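Long-range contact in phosphomethylpyrimidine kinase (Pyrococcus furiosus, PDB 2PB9), which probably phosphorylates hydroxymethylpyrimidine and its phosphate and, through its C-terminal ThiN domain, joins the pyrimidine and thiazole halves into thiamine phosphate: residues R26-P40 / R93-I105. Residues are numbered along the deposited sequence; the frame is centred on the assembly and turned at random.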
# COMPACT_ATOMS: atom_id res chain seq x y z
N ARG A 26 22.33 9.70 -10.33
CA ARG A 26 20.98 9.28 -10.64
C ARG A 26 20.66 7.88 -10.15
O ARG A 26 19.48 7.54 -9.99
CB ARG A 26 20.71 9.34 -12.15
CG ARG A 26 21.48 8.32 -12.97
CD ARG A 26 21.23 8.53 -14.47
NE ARG A 26 19.99 7.92 -14.95
CZ ARG A 26 19.92 6.78 -15.64
NH1 ARG A 26 21.04 6.13 -15.94
NH2 ARG A 26 18.75 6.31 -16.03
N LEU A 27 21.70 7.08 -9.91
CA LEU A 27 21.52 5.70 -9.46
C LEU A 27 21.45 5.48 -7.95
O LEU A 27 21.16 4.38 -7.49
CB LEU A 27 22.63 4.81 -10.04
CG LEU A 27 22.75 4.70 -11.57
CD1 LEU A 27 23.83 3.69 -11.94
CD2 LEU A 27 21.41 4.28 -12.16
N ILE A 28 21.71 6.52 -7.17
CA ILE A 28 21.70 6.41 -5.72
C ILE A 28 20.32 6.61 -5.10
O ILE A 28 19.70 7.65 -5.31
CB ILE A 28 22.67 7.46 -5.10
CG1 ILE A 28 24.09 7.23 -5.61
CG2 ILE A 28 22.64 7.37 -3.57
CD1 ILE A 28 24.77 6.03 -5.05
N PRO A 29 19.83 5.62 -4.33
CA PRO A 29 18.51 5.78 -3.70
C PRO A 29 18.61 6.73 -2.49
O PRO A 29 19.68 7.26 -2.20
CB PRO A 29 18.15 4.36 -3.29
CG PRO A 29 19.48 3.73 -3.00
CD PRO A 29 20.34 4.25 -4.14
N GLU A 30 17.49 6.92 -1.80
CA GLU A 30 17.45 7.80 -0.64
C GLU A 30 18.07 7.19 0.60
O GLU A 30 18.64 7.90 1.43
CB GLU A 30 16.02 8.22 -0.33
CG GLU A 30 15.47 9.24 -1.31
CD GLU A 30 16.27 10.53 -1.30
OE1 GLU A 30 15.83 11.52 -0.66
OE2 GLU A 30 17.36 10.55 -1.93
N VAL A 31 17.97 5.87 0.72
CA VAL A 31 18.51 5.15 1.87
C VAL A 31 20.02 4.95 1.73
O VAL A 31 20.71 4.52 2.66
CB VAL A 31 17.81 3.78 2.04
CG1 VAL A 31 16.31 3.98 2.11
CG2 VAL A 31 18.15 2.84 0.89
N GLY A 32 20.54 5.29 0.55
CA GLY A 32 21.96 5.17 0.29
C GLY A 32 22.34 3.89 -0.43
O GLY A 32 21.60 2.90 -0.43
N THR A 33 23.50 3.90 -1.07
CA THR A 33 23.96 2.72 -1.76
C THR A 33 25.10 2.05 -0.99
O THR A 33 26.02 2.71 -0.50
CB THR A 33 24.43 3.06 -3.21
OG1 THR A 33 23.28 3.31 -4.03
CG2 THR A 33 25.24 1.89 -3.81
N ASN A 34 25.00 0.73 -0.87
CA ASN A 34 26.03 -0.04 -0.21
C ASN A 34 26.56 -1.02 -1.26
O ASN A 34 25.80 -1.56 -2.07
CB ASN A 34 25.48 -0.76 1.01
CG ASN A 34 26.52 -0.90 2.11
OD1 ASN A 34 26.18 -1.06 3.28
ND2 ASN A 34 27.79 -0.85 1.75
N PHE A 35 27.86 -1.23 -1.24
CA PHE A 35 28.53 -2.11 -2.17
C PHE A 35 29.24 -3.15 -1.29
O PHE A 35 30.04 -2.79 -0.42
CB PHE A 35 29.53 -1.26 -2.98
CG PHE A 35 30.05 -1.92 -4.22
CD1 PHE A 35 30.86 -1.20 -5.10
CD2 PHE A 35 29.78 -3.26 -4.51
CE1 PHE A 35 31.40 -1.79 -6.25
CE2 PHE A 35 30.31 -3.87 -5.65
CZ PHE A 35 31.13 -3.13 -6.52
N VAL A 36 28.93 -4.42 -1.49
CA VAL A 36 29.53 -5.46 -0.66
C VAL A 36 30.32 -6.53 -1.38
O VAL A 36 30.18 -6.75 -2.58
CB VAL A 36 28.49 -6.18 0.23
CG1 VAL A 36 27.76 -5.18 1.08
CG2 VAL A 36 27.52 -7.00 -0.63
N TYR A 37 31.17 -7.19 -0.60
CA TYR A 37 32.00 -8.28 -1.08
C TYR A 37 32.17 -9.23 0.10
O TYR A 37 32.80 -8.90 1.11
CB TYR A 37 33.34 -7.75 -1.55
CG TYR A 37 34.16 -8.74 -2.34
CD1 TYR A 37 33.59 -9.93 -2.81
CD2 TYR A 37 35.50 -8.49 -2.64
CE1 TYR A 37 34.33 -10.84 -3.55
CE2 TYR A 37 36.25 -9.38 -3.38
CZ TYR A 37 35.67 -10.55 -3.83
OH TYR A 37 36.42 -11.42 -4.57
N SER A 38 31.57 -10.40 -0.03
CA SER A 38 31.58 -11.41 1.01
C SER A 38 32.79 -12.33 1.01
O SER A 38 33.55 -12.39 0.04
CB SER A 38 30.31 -12.25 0.90
OG SER A 38 30.38 -13.38 1.73
N LEU A 39 32.97 -13.03 2.13
CA LEU A 39 34.04 -14.01 2.25
C LEU A 39 33.42 -15.21 1.55
O LEU A 39 32.20 -15.33 1.47
CB LEU A 39 34.31 -14.38 3.71
CG LEU A 39 35.13 -13.44 4.59
CD1 LEU A 39 34.99 -13.85 6.04
CD2 LEU A 39 36.59 -13.47 4.16
N PRO A 40 34.28 -16.08 1.05
CA PRO A 40 33.81 -17.29 0.38
C PRO A 40 33.23 -18.32 1.36
O PRO A 40 33.56 -18.26 2.55
CB PRO A 40 35.09 -17.90 -0.19
CG PRO A 40 36.16 -17.48 0.74
CD PRO A 40 35.71 -16.17 1.31
N ARG A 93 29.79 -13.30 -4.62
CA ARG A 93 29.83 -12.69 -3.31
C ARG A 93 29.97 -11.19 -3.30
O ARG A 93 30.44 -10.60 -2.32
CB ARG A 93 30.95 -13.31 -2.47
CG ARG A 93 32.10 -13.85 -3.26
CD ARG A 93 32.43 -15.22 -2.73
NE ARG A 93 33.83 -15.53 -2.92
CZ ARG A 93 34.83 -14.88 -2.33
NH1 ARG A 93 34.59 -13.88 -1.51
NH2 ARG A 93 36.08 -15.25 -2.58
N SER A 94 29.56 -10.56 -4.39
CA SER A 94 29.59 -9.12 -4.50
C SER A 94 28.22 -8.70 -4.98
O SER A 94 27.51 -9.48 -5.63
CB SER A 94 30.66 -8.66 -5.49
OG SER A 94 30.76 -7.24 -5.49
N ALA A 95 27.83 -7.47 -4.65
CA ALA A 95 26.54 -6.94 -5.07
C ALA A 95 26.50 -5.46 -4.77
O ALA A 95 27.41 -4.93 -4.12
CB ALA A 95 25.41 -7.67 -4.32
N ILE A 96 25.46 -4.80 -5.24
CA ILE A 96 25.27 -3.37 -5.00
C ILE A 96 23.81 -3.00 -5.21
O ILE A 96 23.15 -3.53 -6.11
CB ILE A 96 26.16 -2.51 -5.93
CG1 ILE A 96 26.05 -1.05 -5.54
CG2 ILE A 96 25.71 -2.67 -7.38
CD1 ILE A 96 27.00 -0.16 -6.31
N ASN A 97 23.28 -2.13 -4.37
CA ASN A 97 21.90 -1.74 -4.55
C ASN A 97 21.82 -0.31 -5.07
O ASN A 97 22.46 0.61 -4.54
CB ASN A 97 21.08 -1.89 -3.26
CG ASN A 97 21.53 -0.95 -2.15
OD1 ASN A 97 22.49 -1.22 -1.43
ND2 ASN A 97 20.83 0.18 -2.00
N ILE A 98 21.05 -0.14 -6.14
CA ILE A 98 20.88 1.17 -6.72
C ILE A 98 19.41 1.53 -6.81
O ILE A 98 18.54 0.66 -6.69
CB ILE A 98 21.50 1.25 -8.12
CG1 ILE A 98 20.91 0.15 -9.01
CG2 ILE A 98 23.00 1.09 -8.02
CD1 ILE A 98 21.41 0.21 -10.46
N ARG A 99 19.16 2.82 -7.00
CA ARG A 99 17.82 3.37 -7.11
C ARG A 99 16.97 2.70 -8.19
O ARG A 99 17.49 2.26 -9.22
CB ARG A 99 17.93 4.87 -7.40
CG ARG A 99 16.67 5.66 -7.15
CD ARG A 99 16.97 7.13 -7.21
NE ARG A 99 17.34 7.54 -8.56
CZ ARG A 99 16.47 7.76 -9.55
NH1 ARG A 99 15.16 7.62 -9.33
NH2 ARG A 99 16.91 8.12 -10.74
N TYR A 100 15.66 2.63 -7.96
CA TYR A 100 14.74 2.05 -8.93
C TYR A 100 13.87 3.17 -9.53
O TYR A 100 13.55 4.15 -8.86
CB TYR A 100 13.81 1.01 -8.29
CG TYR A 100 12.69 0.53 -9.21
CD1 TYR A 100 12.86 -0.58 -10.04
CD2 TYR A 100 11.49 1.26 -9.32
CE1 TYR A 100 11.88 -0.96 -10.97
CE2 TYR A 100 10.51 0.89 -10.24
CZ TYR A 100 10.71 -0.21 -11.07
OH TYR A 100 9.75 -0.54 -12.02
N SER A 101 13.52 3.00 -10.80
CA SER A 101 12.65 3.94 -11.51
C SER A 101 12.40 3.36 -12.89
O SER A 101 13.19 2.54 -13.37
CB SER A 101 13.29 5.34 -11.61
OG SER A 101 14.24 5.40 -12.65
N ARG A 102 11.29 3.75 -13.52
CA ARG A 102 10.95 3.25 -14.85
C ARG A 102 12.12 3.32 -15.81
O ARG A 102 12.48 2.34 -16.46
CB ARG A 102 9.78 4.05 -15.43
CG ARG A 102 9.92 5.57 -15.33
CD ARG A 102 9.15 6.29 -16.46
NE ARG A 102 9.10 7.74 -16.23
CZ ARG A 102 8.00 8.39 -15.82
NH1 ARG A 102 6.85 7.74 -15.60
NH2 ARG A 102 8.07 9.71 -15.61
N GLU A 103 12.74 4.49 -15.88
CA GLU A 103 13.86 4.69 -16.77
C GLU A 103 15.00 3.71 -16.54
O GLU A 103 15.44 3.02 -17.46
CB GLU A 103 14.36 6.12 -16.64
CG GLU A 103 15.12 6.63 -17.83
CD GLU A 103 15.06 8.14 -17.95
OE1 GLU A 103 13.94 8.68 -18.06
OE2 GLU A 103 16.13 8.78 -17.93
N ILE A 104 15.49 3.65 -15.30
CA ILE A 104 16.61 2.77 -14.98
C ILE A 104 16.30 1.32 -15.29
O ILE A 104 17.10 0.63 -15.92
CB ILE A 104 17.03 2.92 -13.50
CG1 ILE A 104 17.45 4.37 -13.25
CG2 ILE A 104 18.17 1.96 -13.18
CD1 ILE A 104 17.83 4.67 -11.84
N ILE A 105 15.14 0.85 -14.85
CA ILE A 105 14.79 -0.52 -15.11
C ILE A 105 14.61 -0.78 -16.61
O ILE A 105 15.13 -1.77 -17.13
CB ILE A 105 13.53 -0.91 -14.32
CG1 ILE A 105 13.40 -2.43 -14.26
CG2 ILE A 105 12.30 -0.28 -14.95
CD1 ILE A 105 14.62 -3.13 -13.66
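Arg99 runs alongside residues 26-29 and grips Arg26 O with its guanidinium end. Its CB packs 3.3 Å from Leu27 O, the carbonyl that also accepts Arg99 N; CG passes Pro29 CA, and CD lies 3.4 Å from Ile28 O. The chain bends at chi3 (67°), which turns NE and NH2 side-on to Arg26 O, at 2.6 and 2.7 Å, with that oxygen in the guanidinium plane. Ile104 CD1 lies over one guanidinium face, near the rim. Arginine suits this place because two N-H groups can grip a single carbonyl; a leucine here would probably leave Arg26 O without either of these side-chain donors and residues 26-27 held less firmly, though the backbone bond to Leu27 O would remain. Asn97 ties the next turn: its ND2 donates to Gly32 O, in the carbonyl plane, while OD1 accepts Asn34 N at 3.2 Å. Thr33 OG1 donates to Asn97 O, and its methyl CG2 rests on Ile96 CG1, 3.5 Å away, so one threonine serves both polar and apolar neighbours. Beyond the loop, strand 35-38 runs antiparallel to strand 94-98. Val36 and Ala95 form a hydrogen-bonded pair, and Ser94 OG adds a second donor to Val36 O at 3.0 Å. Both are inner strands of the mixed ThiN sheet, bordered by strands 50-53 and 168-173, while Phe35 and Tyr37 lean on helices 5-21 and 176-185.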